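PDB 2GAX: hypothetical protein Atu0240 from Agrobacterium tumefaciens str. C58, which is of unknown function but belongs to the DUF2000 family, whose clan includes PTH2-type peptidyl-tRNA hydrolases, and folds as a mixed beta-sheet flanked by helices. Local coordinates for residues A[3-8]-A[122-127]; A[20-25]-A[83-88]; A[70-75]-A[105-110]. All coordinates share one frame; numbering follows the deposited sequence.

Contact 1 (A[3-8]-A[122-127]); sequences DTKIAV and KIVDKI. With PO4 (phosphate ion), chain C.
Lys5 and Ala7 meet Val124 and Asp125 where a helix is laid over one face of the mixed beta-sheet of an alpha/beta fold, a worked example of how alternate residues of a strand serve opposite faces. Strand 4-11 lies between strands 112-120 and 58-63. The short helix 121-127, following directly on strand 112-120, turns back over this pairing, so that its 122-127 segment runs at 34° to strand 4-8.

The apolar part centres on Val124. Its two methyls divide the work: CG1 lies 3.8 Å from CD of Lys5 and 4.0 Å from CB of Ala7, while CG2 rests 3.7 Å from the backbone O of Lys5. With one branch over the side chains and the other against the main chain, Val124 also reaches Ala119 of the adjoining strand. Ile6 and Val8 turn to the other side of the sheet.

The charged part borders this core. CG of Lys5 is trans to its own N (chi1 174°), and the chain stays extended to the end, carrying CD and CE past the CG1 methyl of Val124 to the solvent-facing side of the helix. There NZ makes a salt bridge with OD1 of Asp125 at 3.5 Å, weak as a hydrogen bond; the two side chains meet nearly at right angles.

The third kind of interaction is anion binding at the start of the strand, away from the helix. A phosphate ion, probably from the crystallisation liquor, is held by Asp3 and Thr4. Asp3 N donates to O2 at 2.6 Å in a nearly straight bond (168°). Phosphate O3 is gripped twice by one residue, at 2.8 Å from Thr4 N and at 2.6 Å from Thr4 OG1.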
ATOM      1  N   ASP A   3      -9.595  -7.286  13.607  1.00 46.47           N
ATOM      2  CA  ASP A   3      -9.810  -5.926  14.113  1.00 44.81           C
ATOM      3  C   ASP A   3      -9.389  -4.894  13.068  1.00 43.08           C
ATOM      4  O   ASP A   3      -9.969  -3.803  12.985  1.00 42.54           O
ATOM      5  CB  ASP A   3      -9.036  -5.693  15.413  1.00 45.45           C
ATOM      6  CG  ASP A   3      -9.712  -6.315  16.627  1.00 47.12           C
ATOM      7  OD1 ASP A   3     -10.836  -6.856  16.496  1.00 49.09           O
ATOM      8  OD2 ASP A   3      -9.115  -6.244  17.723  1.00 47.81           O
ATOM      9  N   THR A   4      -8.396  -5.260  12.259  1.00 40.55           N
ATOM     10  CA  THR A   4      -7.833  -4.353  11.252  1.00 38.37           C
ATOM     11  C   THR A   4      -8.325  -4.643   9.836  1.00 37.20           C
ATOM     12  O   THR A   4      -8.988  -5.662   9.588  1.00 36.52           O
ATOM     13  CB  THR A   4      -6.284  -4.392  11.253  1.00 38.15           C
ATOM     14  OG1 THR A   4      -5.831  -5.688  10.830  1.00 37.92           O
ATOM     15  CG2 THR A   4      -5.740  -4.077  12.644  1.00 37.57           C
ATOM     16  N   LYS A   5      -7.987  -3.727   8.927  1.00 35.05           N
ATOM     17  CA  LYS A   5      -8.236  -3.865   7.503  1.00 34.09           C
ATOM     18  C   LYS A   5      -6.967  -3.462   6.742  1.00 32.41           C
ATOM     19  O   LYS A   5      -6.290  -2.514   7.142  1.00 31.61           O
ATOM     20  CB  LYS A   5      -9.400  -2.950   7.096  1.00 34.55           C
ATOM     21  CG  LYS A   5      -9.673  -2.902   5.606  1.00 34.76           C
ATOM     22  CD  LYS A   5     -10.731  -1.863   5.244  1.00 35.95           C
ATOM     23  CE  LYS A   5     -10.721  -1.634   3.737  1.00 39.37           C
ATOM     24  NZ  LYS A   5     -11.847  -0.790   3.193  1.00 42.12           N
ATOM     25  N   ILE A   6      -6.665  -4.171   5.652  1.00 31.12           N
ATOM     26  CA  ILE A   6      -5.551  -3.818   4.757  1.00 29.44           C
ATOM     27  C   ILE A   6      -6.100  -3.187   3.478  1.00 29.46           C
ATOM     28  O   ILE A   6      -6.918  -3.780   2.772  1.00 29.69           O
ATOM     29  CB  ILE A   6      -4.645  -5.043   4.401  1.00 28.74           C
ATOM     30  CG1 ILE A   6      -4.065  -5.680   5.663  1.00 27.88           C
ATOM     31  CG2 ILE A   6      -3.492  -4.622   3.486  1.00 27.93           C
ATOM     32  CD1 ILE A   6      -3.287  -6.953   5.400  1.00 29.11           C
ATOM     33  N   ALA A   7      -5.648  -1.973   3.189  1.00 29.19           N
ATOM     34  CA  ALA A   7      -6.079  -1.259   2.018  1.00 28.88           C
ATOM     35  C   ALA A   7      -4.884  -0.752   1.234  1.00 28.64           C
ATOM     36  O   ALA A   7      -3.890  -0.300   1.812  1.00 28.23           O
ATOM     37  CB  ALA A   7      -6.983  -0.110   2.402  1.00 28.96           C
ATOM     38  N   VAL A   8      -4.997  -0.852  -0.086  1.00 28.73           N
ATOM     39  CA  VAL A   8      -4.026  -0.293  -1.015  1.00 29.01           C
ATOM     40  C   VAL A   8      -4.748   0.767  -1.846  1.00 28.79           C
ATOM     41  O   VAL A   8      -5.798   0.482  -2.401  1.00 29.23           O
ATOM     42  CB  VAL A   8      -3.504  -1.388  -1.972  1.00 28.86           C
ATOM     43  CG1 VAL A   8      -2.597  -0.783  -3.051  1.00 29.98           C
ATOM     44  CG2 VAL A   8      -2.794  -2.500  -1.207  1.00 29.86           C
ATOM     45  N   LYS A 122     -12.280   0.704  11.442  1.00 40.77           N
ATOM     46  CA  LYS A 122     -13.054   1.960  11.395  1.00 41.03           C
ATOM     47  C   LYS A 122     -12.175   3.164  11.014  1.00 40.37           C
ATOM     48  O   LYS A 122     -12.596   4.049  10.253  1.00 39.86           O
ATOM     49  CB  LYS A 122     -13.784   2.200  12.726  1.00 41.23           C
ATOM     50  CG  LYS A 122     -14.697   1.034  13.167  1.00 42.53           C
ATOM     51  CD  LYS A 122     -15.695   1.438  14.267  1.00 43.23           C
ATOM     52  CE  LYS A 122     -16.878   2.258  13.703  1.00 46.11           C
ATOM     53  NZ  LYS A 122     -17.955   1.412  13.069  1.00 47.20           N
ATOM     54  N   ILE A 123     -10.948   3.161  11.532  1.00 39.60           N
ATOM     55  CA  ILE A 123      -9.933   4.160  11.218  1.00 39.36           C
ATOM     56  C   ILE A 123      -9.576   4.151   9.721  1.00 38.83           C
ATOM     57  O   ILE A 123      -9.524   5.213   9.096  1.00 38.49           O
ATOM     58  CB  ILE A 123      -8.666   3.976  12.119  1.00 38.79           C
ATOM     59  CG1 ILE A 123      -8.936   4.545  13.518  1.00 39.80           C
ATOM     60  CG2 ILE A 123      -7.448   4.676  11.521  1.00 38.27           C
ATOM     61  CD1 ILE A 123      -8.019   4.016  14.620  1.00 40.64           C
ATOM     62  N   VAL A 124      -9.344   2.956   9.162  1.00 38.20           N
ATOM     63  CA  VAL A 124      -9.026   2.813   7.733  1.00 37.67           C
ATOM     64  C   VAL A 124     -10.092   3.440   6.831  1.00 37.84           C
ATOM     65  O   VAL A 124      -9.764   4.147   5.878  1.00 37.72           O
ATOM     66  CB  VAL A 124      -8.786   1.334   7.334  1.00 37.43           C
ATOM     67  CG1 VAL A 124      -8.619   1.193   5.823  1.00 37.45           C
ATOM     68  CG2 VAL A 124      -7.558   0.788   8.050  1.00 36.79           C
ATOM     69  N   ASP A 125     -11.363   3.178   7.135  1.00 38.55           N
ATOM     70  CA  ASP A 125     -12.484   3.741   6.368  1.00 39.78           C
ATOM     71  C   ASP A 125     -12.540   5.279   6.405  1.00 39.81           C
ATOM     72  O   ASP A 125     -12.886   5.918   5.406  1.00 39.70           O
ATOM     73  CB  ASP A 125     -13.808   3.148   6.862  1.00 40.62           C
ATOM     74  CG  ASP A 125     -13.905   1.655   6.618  1.00 42.56           C
ATOM     75  OD1 ASP A 125     -13.483   1.187   5.533  1.00 44.79           O
ATOM     76  OD2 ASP A 125     -14.412   0.948   7.515  1.00 46.58           O
ATOM     77  N   LYS A 126     -12.208   5.863   7.556  1.00 40.13           N
ATOM     78  CA  LYS A 126     -12.062   7.321   7.687  1.00 40.43           C
ATOM     79  C   LYS A 126     -10.886   7.868   6.865  1.00 39.65           C
ATOM     80  O   LYS A 126     -10.991   8.914   6.226  1.00 39.78           O
ATOM     81  CB  LYS A 126     -11.889   7.713   9.160  1.00 40.39           C
ATOM     82  CG  LYS A 126     -13.165   7.560   9.993  1.00 41.56           C
ATOM     83  CD  LYS A 126     -12.955   7.945  11.459  1.00 42.33           C
ATOM     84  CE  LYS A 126     -14.294   8.173  12.160  1.00 44.63           C
ATOM     85  NZ  LYS A 126     -15.111   9.244  11.494  1.00 44.65           N
ATOM     86  N   ILE A 127      -9.764   7.154   6.895  1.00 38.94           N
ATOM     87  CA  ILE A 127      -8.569   7.589   6.191  1.00 38.15           C
ATOM     88  C   ILE A 127      -8.806   7.586   4.681  1.00 38.40           C
ATOM     89  O   ILE A 127      -8.483   8.557   3.996  1.00 37.70           O
ATOM     90  CB  ILE A 127      -7.349   6.723   6.587  1.00 38.09           C
ATOM     91  CG1 ILE A 127      -6.835   7.149   7.961  1.00 37.24           C
ATOM     92  CG2 ILE A 127      -6.239   6.812   5.542  1.00 37.15           C
ATOM     93  CD1 ILE A 127      -5.919   6.137   8.626  1.00 36.71           C
TER
HETATM   94  P   PO4 C4285      -6.264  -8.030  14.044  1.00 58.22           P
HETATM   95  O1  PO4 C4285      -5.273  -9.143  13.785  1.00 58.00           O
HETATM   96  O2  PO4 C4285      -7.558  -8.619  14.559  1.00 58.27           O
HETATM   97  O3  PO4 C4285      -6.540  -7.275  12.776  1.00 56.50           O
HETATM   98  O4  PO4 C4285      -5.712  -7.093  15.094  1.00 58.56           O

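Contact 2 (A[20-25]-A[83-88]); sequences LNVTAF and SLYIEE
Tyr85 carries almost the whole contact with Asn21, Val22 and Phe25, showing how one aromatic residue can fasten an edge strand to a helix. The strand runs roughly antiparallel to the helix and begins at Ser83, whose OG bonds to the backbone O of Leu26, one residue beyond the 20-25 segment. Leu84 turns away to the other face, where its side chain touches Phe102.

Next comes Tyr85. Its chi1 of -160° swings the ring clear of the strand's own N and carries it out over Val22, obliquely across the helix. Val22 CG2 sits 3.7 Å from the ring centroid and only 5° off the normal, a CH-pi contact over one face, while Val22 CG1 touches Tyr85 CB at 3.8 Å. Phe25 CB lies at the edge of the same ring, 3.9 Å from Tyr85 CE1. The two aromatic rings form an offset edge-to-face pair, the tyrosine edge turned to the phenylalanine face, with planes at 68°. Farther out, the phenol OH comes 3.0 Å from OD1 of Asn21, whose amide plane stands almost perpendicular to the ring.

Ile86 again faces away, and Glu87, where the chain enters a 3-10 turn, forms a salt bridge with Arg11. Helix 16-33 on one face of the sheet and helices 65-77 and 95-102 on the other make a three-layer alpha/beta/alpha sandwich.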
ATOM      1  N   LEU A  20       0.625  -2.470 -10.746  1.00 25.37           N
ATOM      2  CA  LEU A  20       1.070  -3.784 -10.269  1.00 25.07           C
ATOM      3  C   LEU A  20       2.420  -3.667  -9.555  1.00 25.35           C
ATOM      4  O   LEU A  20       2.562  -4.163  -8.430  1.00 24.65           O
ATOM      5  CB  LEU A  20       1.111  -4.794 -11.413  1.00 24.93           C
ATOM      6  CG  LEU A  20      -0.235  -5.186 -12.065  1.00 23.91           C
ATOM      7  CD1 LEU A  20      -0.071  -5.793 -13.469  1.00 26.38           C
ATOM      8  CD2 LEU A  20      -1.070  -6.098 -11.210  1.00 24.24           C
ATOM      9  N   ASN A  21       3.384  -2.991 -10.192  1.00 25.66           N
ATOM     10  CA  ASN A  21       4.675  -2.666  -9.559  1.00 26.44           C
ATOM     11  C   ASN A  21       4.495  -1.984  -8.187  1.00 25.82           C
ATOM     12  O   ASN A  21       5.056  -2.453  -7.187  1.00 25.92           O
ATOM     13  CB  ASN A  21       5.525  -1.811 -10.515  1.00 27.46           C
ATOM     14  CG  ASN A  21       6.869  -1.401  -9.927  1.00 29.78           C
ATOM     15  OD1 ASN A  21       6.945  -0.545  -9.035  1.00 34.32           O
ATOM     16  ND2 ASN A  21       7.939  -1.964 -10.462  1.00 34.53           N
ATOM     17  N   VAL A  22       3.726  -0.887  -8.143  1.00 24.93           N
ATOM     18  CA  VAL A  22       3.494  -0.129  -6.890  1.00 24.71           C
ATOM     19  C   VAL A  22       2.829  -1.007  -5.811  1.00 24.51           C
ATOM     20  O   VAL A  22       3.204  -0.947  -4.626  1.00 24.76           O
ATOM     21  CB  VAL A  22       2.664   1.168  -7.131  1.00 24.85           C
ATOM     22  CG1 VAL A  22       2.294   1.821  -5.801  1.00 23.64           C
ATOM     23  CG2 VAL A  22       3.474   2.173  -7.984  1.00 25.32           C
ATOM     24  N   THR A  23       1.866  -1.828  -6.226  1.00 24.06           N
ATOM     25  CA  THR A  23       1.117  -2.699  -5.292  1.00 24.52           C
ATOM     26  C   THR A  23       2.075  -3.702  -4.658  1.00 24.98           C
ATOM     27  O   THR A  23       2.037  -3.929  -3.441  1.00 25.50           O
ATOM     28  CB  THR A  23      -0.053  -3.426  -5.980  1.00 24.47           C
ATOM     29  OG1 THR A  23      -1.024  -2.452  -6.396  1.00 24.86           O
ATOM     30  CG2 THR A  23      -0.739  -4.461  -5.034  1.00 25.20           C
ATOM     31  N   ALA A  24       2.955  -4.256  -5.488  1.00 24.14           N
ATOM     32  CA  ALA A  24       3.919  -5.248  -5.033  1.00 24.34           C
ATOM     33  C   ALA A  24       4.825  -4.638  -3.962  1.00 24.89           C
ATOM     34  O   ALA A  24       4.993  -5.217  -2.877  1.00 24.95           O
ATOM     35  CB  ALA A  24       4.722  -5.756  -6.200  1.00 24.64           C
ATOM     36  N   PHE A  25       5.382  -3.459  -4.256  1.00 24.06           N
ATOM     37  CA  PHE A  25       6.249  -2.782  -3.296  1.00 24.80           C
ATOM     38  C   PHE A  25       5.532  -2.351  -2.030  1.00 24.33           C
ATOM     39  O   PHE A  25       6.014  -2.587  -0.921  1.00 23.35           O
ATOM     40  CB  PHE A  25       6.945  -1.605  -3.955  1.00 25.33           C
ATOM     41  CG  PHE A  25       8.117  -2.012  -4.782  1.00 25.66           C
ATOM     42  CD1 PHE A  25       9.356  -2.220  -4.186  1.00 28.88           C
ATOM     43  CD2 PHE A  25       7.987  -2.215  -6.147  1.00 25.78           C
ATOM     44  CE1 PHE A  25      10.460  -2.617  -4.950  1.00 27.98           C
ATOM     45  CE2 PHE A  25       9.092  -2.602  -6.922  1.00 28.39           C
ATOM     46  CZ  PHE A  25      10.320  -2.793  -6.324  1.00 26.78           C
ATOM     47  N   SER A  83       2.898   2.198   4.075  1.00 26.43           N
ATOM     48  CA  SER A  83       3.795   2.089   2.911  1.00 26.06           C
ATOM     49  C   SER A  83       3.440   3.202   1.931  1.00 26.01           C
ATOM     50  O   SER A  83       2.270   3.503   1.744  1.00 25.85           O
ATOM     51  CB  SER A  83       3.627   0.738   2.217  1.00 26.24           C
ATOM     52  OG  SER A  83       3.783  -0.314   3.147  1.00 27.60           O
ATOM     53  N   LEU A  84       4.446   3.794   1.293  1.00 26.30           N
ATOM     54  CA  LEU A  84       4.237   4.935   0.403  1.00 26.11           C
ATOM     55  C   LEU A  84       5.187   4.877  -0.783  1.00 26.49           C
ATOM     56  O   LEU A  84       6.349   4.478  -0.644  1.00 25.07           O
ATOM     57  CB  LEU A  84       4.402   6.260   1.144  1.00 27.12           C
ATOM     58  CG  LEU A  84       3.638   7.462   0.562  1.00 26.64           C
ATOM     59  CD1 LEU A  84       2.150   7.380   0.803  1.00 30.37           C
ATOM     60  CD2 LEU A  84       4.206   8.775   1.070  1.00 28.00           C
ATOM     61  N   TYR A  85       4.672   5.281  -1.939  1.00 26.47           N
ATOM     62  CA  TYR A  85       5.398   5.220  -3.208  1.00 27.22           C
ATOM     63  C   TYR A  85       5.075   6.519  -3.943  1.00 27.27           C
ATOM     64  O   TYR A  85       3.901   6.844  -4.141  1.00 28.19           O
ATOM     65  CB  TYR A  85       4.888   4.009  -4.003  1.00 27.36           C
ATOM     66  CG  TYR A  85       5.790   3.470  -5.098  1.00 28.15           C
ATOM     67  CD1 TYR A  85       6.230   2.139  -5.067  1.00 28.21           C
ATOM     68  CD2 TYR A  85       6.194   4.276  -6.174  1.00 28.85           C
ATOM     69  CE1 TYR A  85       7.061   1.626  -6.082  1.00 28.37           C
ATOM     70  CE2 TYR A  85       7.002   3.773  -7.183  1.00 27.34           C
ATOM     71  CZ  TYR A  85       7.433   2.462  -7.130  1.00 28.23           C
ATOM     72  OH  TYR A  85       8.229   1.980  -8.148  1.00 31.14           O
ATOM     73  N   ILE A  86       6.111   7.278  -4.298  1.00 27.19           N
ATOM     74  CA  ILE A  86       5.950   8.551  -5.017  1.00 27.40           C
ATOM     75  C   ILE A  86       6.385   8.385  -6.475  1.00 28.19           C
ATOM     76  O   ILE A  86       7.122   7.464  -6.802  1.00 27.81           O
ATOM     77  CB  ILE A  86       6.720   9.751  -4.358  1.00 26.77           C
ATOM     78  CG1 ILE A  86       8.248   9.536  -4.377  1.00 26.64           C
ATOM     79  CG2 ILE A  86       6.237   9.992  -2.917  1.00 28.08           C
ATOM     80  CD1 ILE A  86       9.054  10.809  -4.097  1.00 26.48           C
ATOM     81  N   GLU A  87       5.914   9.286  -7.334  1.00 29.14           N
ATOM     82  CA  GLU A  87       6.163   9.220  -8.771  1.00 30.50           C
ATOM     83  C   GLU A  87       7.648   9.140  -9.135  1.00 30.34           C
ATOM     84  O   GLU A  87       8.036   8.387 -10.033  1.00 29.67           O
ATOM     85  CB  GLU A  87       5.529  10.432  -9.454  1.00 31.00           C
ATOM     86  CG  GLU A  87       5.421  10.315 -10.983  1.00 32.77           C
ATOM     87  CD  GLU A  87       4.726  11.517 -11.604  1.00 33.27           C
ATOM     88  OE1 GLU A  87       3.610  11.847 -11.171  1.00 34.52           O
ATOM     89  OE2 GLU A  87       5.316  12.141 -12.518  1.00 39.75           O
ATOM     90  N   GLU A  88       8.469   9.915  -8.428  1.00 30.13           N
ATOM     91  CA  GLU A  88       9.886  10.010  -8.728  1.00 30.68           C
ATOM     92  C   GLU A  88      10.603   8.689  -8.526  1.00 30.90           C
ATOM     93  O   GLU A  88      11.661   8.482  -9.103  1.00 31.01           O
ATOM     94  CB  GLU A  88      10.558  11.104  -7.900  1.00 30.76           C
ATOM     95  CG  GLU A  88      10.287  12.528  -8.362  1.00 31.10           C
ATOM     96  CD  GLU A  88       8.911  13.058  -7.995  1.00 34.57           C
ATOM     97  OE1 GLU A  88       8.143  12.384  -7.265  1.00 34.53           O
ATOM     98  OE2 GLU A  88       8.598  14.174  -8.439  1.00 36.03           O
TER

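Contact 3 (A[70-75]-A[105-110]); sequences KIHQRS and FSPDTA
His72 swings its imidazole away from its own backbone N (chi1 178°), out from the helix towards Pro107, while the neighbouring Gln73, its CG anti to the carbonyl carbon (chi1 -67°), passes loosely beside the same proline, its amide end near the Pro107 carbonyl and Asp108. The imidazole does most of the touching: its CE1 lies 3.6 Å from Pro107 CB and 3.7 Å from Pro107 CG, and the two side chains cross nearly at right angles. Gln73 adds looser packing, its CG 4.3 Å from Pro107 CB.

The polar link is indirect. A water in the imidazole plane, at the ring's edge, is hydrogen-bonded to His72 ND1 at 2.8 Å and donates to the backbone O of Pro107 at 2.9 Å. That carbonyl also accepts from Arg69, one helical residue before the segment, which binds the O of Ala110 as well. Such a shared water can fix the rotation of the imidazole without direct bonding to the loop.

What presents Pro107 is a type I beta-turn over residues 106-109. Ser106 O accepts from both Thr109 N and Ala110 N. In the other direction Ser106 N donates to Thr109 OG1 at 3.3 Å, almost straight at 177°, and Ser106 OG bonds to Asp108 OD1 at 2.5 Å from above the carboxylate plane.

The contact ties the loop between helix 95-102 and strand 112-120 to the flank of helix 65-77. His72 also rests on Val112 and Leu84, Ala110 on Ile86, and elsewhere on the helix Ile71 and Ser75 pack against Ile127 of helix 121-127.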
ATOM      1  N   LYS A  70      -4.781  13.889   0.457  1.00 35.14           N
ATOM      2  CA  LYS A  70      -5.525  13.999   1.716  1.00 35.88           C
ATOM      3  C   LYS A  70      -5.556  12.683   2.497  1.00 34.84           C
ATOM      4  O   LYS A  70      -5.438  12.690   3.720  1.00 34.63           O
ATOM      5  CB  LYS A  70      -6.937  14.585   1.524  1.00 35.96           C
ATOM      6  CG  LYS A  70      -7.703  14.019   0.350  1.00 39.10           C
ATOM      7  CD  LYS A  70      -9.214  14.350   0.420  1.00 38.72           C
ATOM      8  CE  LYS A  70     -10.028  13.451  -0.546  1.00 41.48           C
ATOM      9  NZ  LYS A  70      -9.670  11.976  -0.456  1.00 40.29           N
ATOM     10  N   ILE A  71      -5.695  11.567   1.781  1.00 34.07           N
ATOM     11  CA  ILE A  71      -5.614  10.222   2.367  1.00 33.71           C
ATOM     12  C   ILE A  71      -4.261  10.038   3.067  1.00 33.85           C
ATOM     13  O   ILE A  71      -4.198   9.616   4.226  1.00 33.55           O
ATOM     14  CB  ILE A  71      -5.869   9.122   1.296  1.00 34.15           C
ATOM     15  CG1 ILE A  71      -7.350   9.136   0.879  1.00 33.51           C
ATOM     16  CG2 ILE A  71      -5.481   7.744   1.834  1.00 33.57           C
ATOM     17  CD1 ILE A  71      -7.697   8.317  -0.372  1.00 33.76           C
ATOM     18  N   HIS A  72      -3.187  10.384   2.362  1.00 33.32           N
ATOM     19  CA  HIS A  72      -1.850  10.427   2.948  1.00 33.66           C
ATOM     20  C   HIS A  72      -1.839  11.288   4.234  1.00 33.56           C
ATOM     21  O   HIS A  72      -1.461  10.819   5.312  1.00 33.62           O
ATOM     22  CB  HIS A  72      -0.863  10.935   1.895  1.00 33.20           C
ATOM     23  CG  HIS A  72       0.548  11.069   2.379  1.00 32.88           C
ATOM     24  ND1 HIS A  72       1.473  11.860   1.731  1.00 32.50           N
ATOM     25  CD2 HIS A  72       1.196  10.519   3.434  1.00 32.34           C
ATOM     26  CE1 HIS A  72       2.627  11.794   2.366  1.00 31.37           C
ATOM     27  NE2 HIS A  72       2.484  10.994   3.409  1.00 33.02           N
ATOM     28  N   GLN A  73      -2.291  12.536   4.112  1.00 33.80           N
ATOM     29  CA  GLN A  73      -2.425  13.454   5.255  1.00 34.15           C
ATOM     30  C   GLN A  73      -3.283  12.914   6.406  1.00 33.83           C
ATOM     31  O   GLN A  73      -2.913  13.048   7.567  1.00 33.76           O
ATOM     32  CB  GLN A  73      -2.944  14.820   4.763  1.00 34.45           C
ATOM     33  CG  GLN A  73      -1.920  15.549   3.883  1.00 35.77           C
ATOM     34  CD  GLN A  73      -2.491  16.744   3.142  1.00 36.70           C
ATOM     35  OE1 GLN A  73      -3.664  16.757   2.760  1.00 42.20           O
ATOM     36  NE2 GLN A  73      -1.663  17.754   2.930  1.00 40.21           N
ATOM     37  N   ARG A  74      -4.408  12.287   6.090  1.00 33.16           N
ATOM     38  CA  ARG A  74      -5.258  11.682   7.109  1.00 33.19           C
ATOM     39  C   ARG A  74      -4.535  10.564   7.860  1.00 32.79           C
ATOM     40  O   ARG A  74      -4.702  10.444   9.067  1.00 32.53           O
ATOM     41  CB  ARG A  74      -6.551  11.131   6.516  1.00 33.20           C
ATOM     42  CG  ARG A  74      -7.512  12.163   5.950  1.00 34.68           C
ATOM     43  CD  ARG A  74      -8.883  11.551   5.867  1.00 37.95           C
ATOM     44  NE  ARG A  74      -9.803  12.363   5.075  1.00 41.72           N
ATOM     45  CZ  ARG A  74     -10.196  12.068   3.841  1.00 42.70           C
ATOM     46  NH1 ARG A  74      -9.767  10.967   3.237  1.00 42.07           N
ATOM     47  NH2 ARG A  74     -11.044  12.875   3.216  1.00 44.95           N
ATOM     48  N   SER A  75      -3.740   9.750   7.153  1.00 31.97           N
ATOM     49  CA  SER A  75      -3.061   8.620   7.809  1.00 31.56           C
ATOM     50  C   SER A  75      -2.027   9.088   8.828  1.00 30.93           C
ATOM     51  O   SER A  75      -1.898   8.493   9.888  1.00 31.30           O
ATOM     52  CB  SER A  75      -2.418   7.666   6.795  1.00 31.23           C
ATOM     53  OG  SER A  75      -1.337   8.289   6.123  1.00 32.30           O
ATOM     54  N   PHE A 105      10.739  15.264  -0.612  1.00 32.77           N
ATOM     55  CA  PHE A 105       9.352  15.714  -0.590  1.00 31.93           C
ATOM     56  C   PHE A 105       8.690  15.541   0.766  1.00 32.48           C
ATOM     57  O   PHE A 105       9.120  14.726   1.593  1.00 32.27           O
ATOM     58  CB  PHE A 105       8.523  15.010  -1.683  1.00 32.28           C
ATOM     59  CG  PHE A 105       9.080  15.199  -3.066  1.00 29.50           C
ATOM     60  CD1 PHE A 105       8.626  16.235  -3.874  1.00 31.29           C
ATOM     61  CD2 PHE A 105      10.094  14.373  -3.540  1.00 29.64           C
ATOM     62  CE1 PHE A 105       9.161  16.426  -5.164  1.00 30.45           C
ATOM     63  CE2 PHE A 105      10.646  14.561  -4.827  1.00 28.44           C
ATOM     64  CZ  PHE A 105      10.185  15.595  -5.618  1.00 29.87           C
ATOM     65  N   SER A 106       7.630  16.322   0.966  1.00 32.66           N
ATOM     66  CA  SER A 106       6.828  16.313   2.182  1.00 33.72           C
ATOM     67  C   SER A 106       5.381  16.053   1.729  1.00 33.58           C
ATOM     68  O   SER A 106       5.112  16.107   0.535  1.00 33.48           O
ATOM     69  CB  SER A 106       6.956  17.668   2.876  1.00 33.68           C
ATOM     70  OG  SER A 106       6.436  18.687   2.030  1.00 36.30           O
ATOM     71  N   PRO A 107       4.456  15.727   2.656  1.00 34.06           N
ATOM     72  CA  PRO A 107       3.073  15.431   2.241  1.00 34.93           C
ATOM     73  C   PRO A 107       2.378  16.531   1.435  1.00 35.85           C
ATOM     74  O   PRO A 107       1.539  16.223   0.581  1.00 35.52           O
ATOM     75  CB  PRO A 107       2.347  15.191   3.567  1.00 35.35           C
ATOM     76  CG  PRO A 107       3.418  14.736   4.483  1.00 34.41           C
ATOM     77  CD  PRO A 107       4.633  15.535   4.106  1.00 34.21           C
ATOM     78  N   ASP A 108       2.716  17.797   1.687  1.00 36.56           N
ATOM     79  CA  ASP A 108       2.123  18.878   0.894  1.00 37.97           C
ATOM     80  C   ASP A 108       2.704  19.019  -0.532  1.00 37.68           C
ATOM     81  O   ASP A 108       2.094  19.666  -1.381  1.00 38.50           O
ATOM     82  CB  ASP A 108       2.121  20.221   1.655  1.00 38.99           C
ATOM     83  CG  ASP A 108       3.519  20.768   1.915  1.00 42.11           C
ATOM     84  OD1 ASP A 108       4.374  20.039   2.468  1.00 45.34           O
ATOM     85  OD2 ASP A 108       3.759  21.957   1.593  1.00 46.39           O
ATOM     86  N   THR A 109       3.863  18.415  -0.794  1.00 37.02           N
ATOM     87  CA  THR A 109       4.516  18.556  -2.106  1.00 36.43           C
ATOM     88  C   THR A 109       4.729  17.252  -2.880  1.00 36.09           C
ATOM     89  O   THR A 109       5.057  17.293  -4.077  1.00 35.71           O
ATOM     90  CB  THR A 109       5.890  19.255  -2.018  1.00 36.52           C
ATOM     91  OG1 THR A 109       6.861  18.356  -1.472  1.00 36.46           O
ATOM     92  CG2 THR A 109       5.827  20.529  -1.191  1.00 36.47           C
ATOM     93  N   ALA A 110       4.557  16.107  -2.218  1.00 34.66           N
ATOM     94  CA  ALA A 110       4.815  14.821  -2.874  1.00 34.04           C
ATOM     95  C   ALA A 110       3.795  14.498  -3.978  1.00 33.65           C
ATOM     96  O   ALA A 110       2.642  14.955  -3.936  1.00 34.48           O
ATOM     97  CB  ALA A 110       4.890  13.685  -1.851  1.00 33.33           C
TER
HETATM   98  O   HOH W   1       1.200  13.521  -0.519  1.00 31.70           O

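From the N terminus the chain lays down strand 4-11, then helix 16-33 and helix 65-77, opening contacts 1, 2 and 3 in turn. Contact 2 closes first, when strand 83-86 returns to helix 16-33; contact 3 follows at the 105-110 turn, so these two cross. Contact 1 closes last, at helix 121-127, and both others nest inside its long loop. Contacts 1 and 3 share one face of the sheet and meet where Arg74 NH1 probably bonds to Ile127 O. Contact 2 lies on the opposite face, joined to contact 1 by Val8 against Thr23 and, through the edge strand, to contact 3 by Ile86 against Phe105.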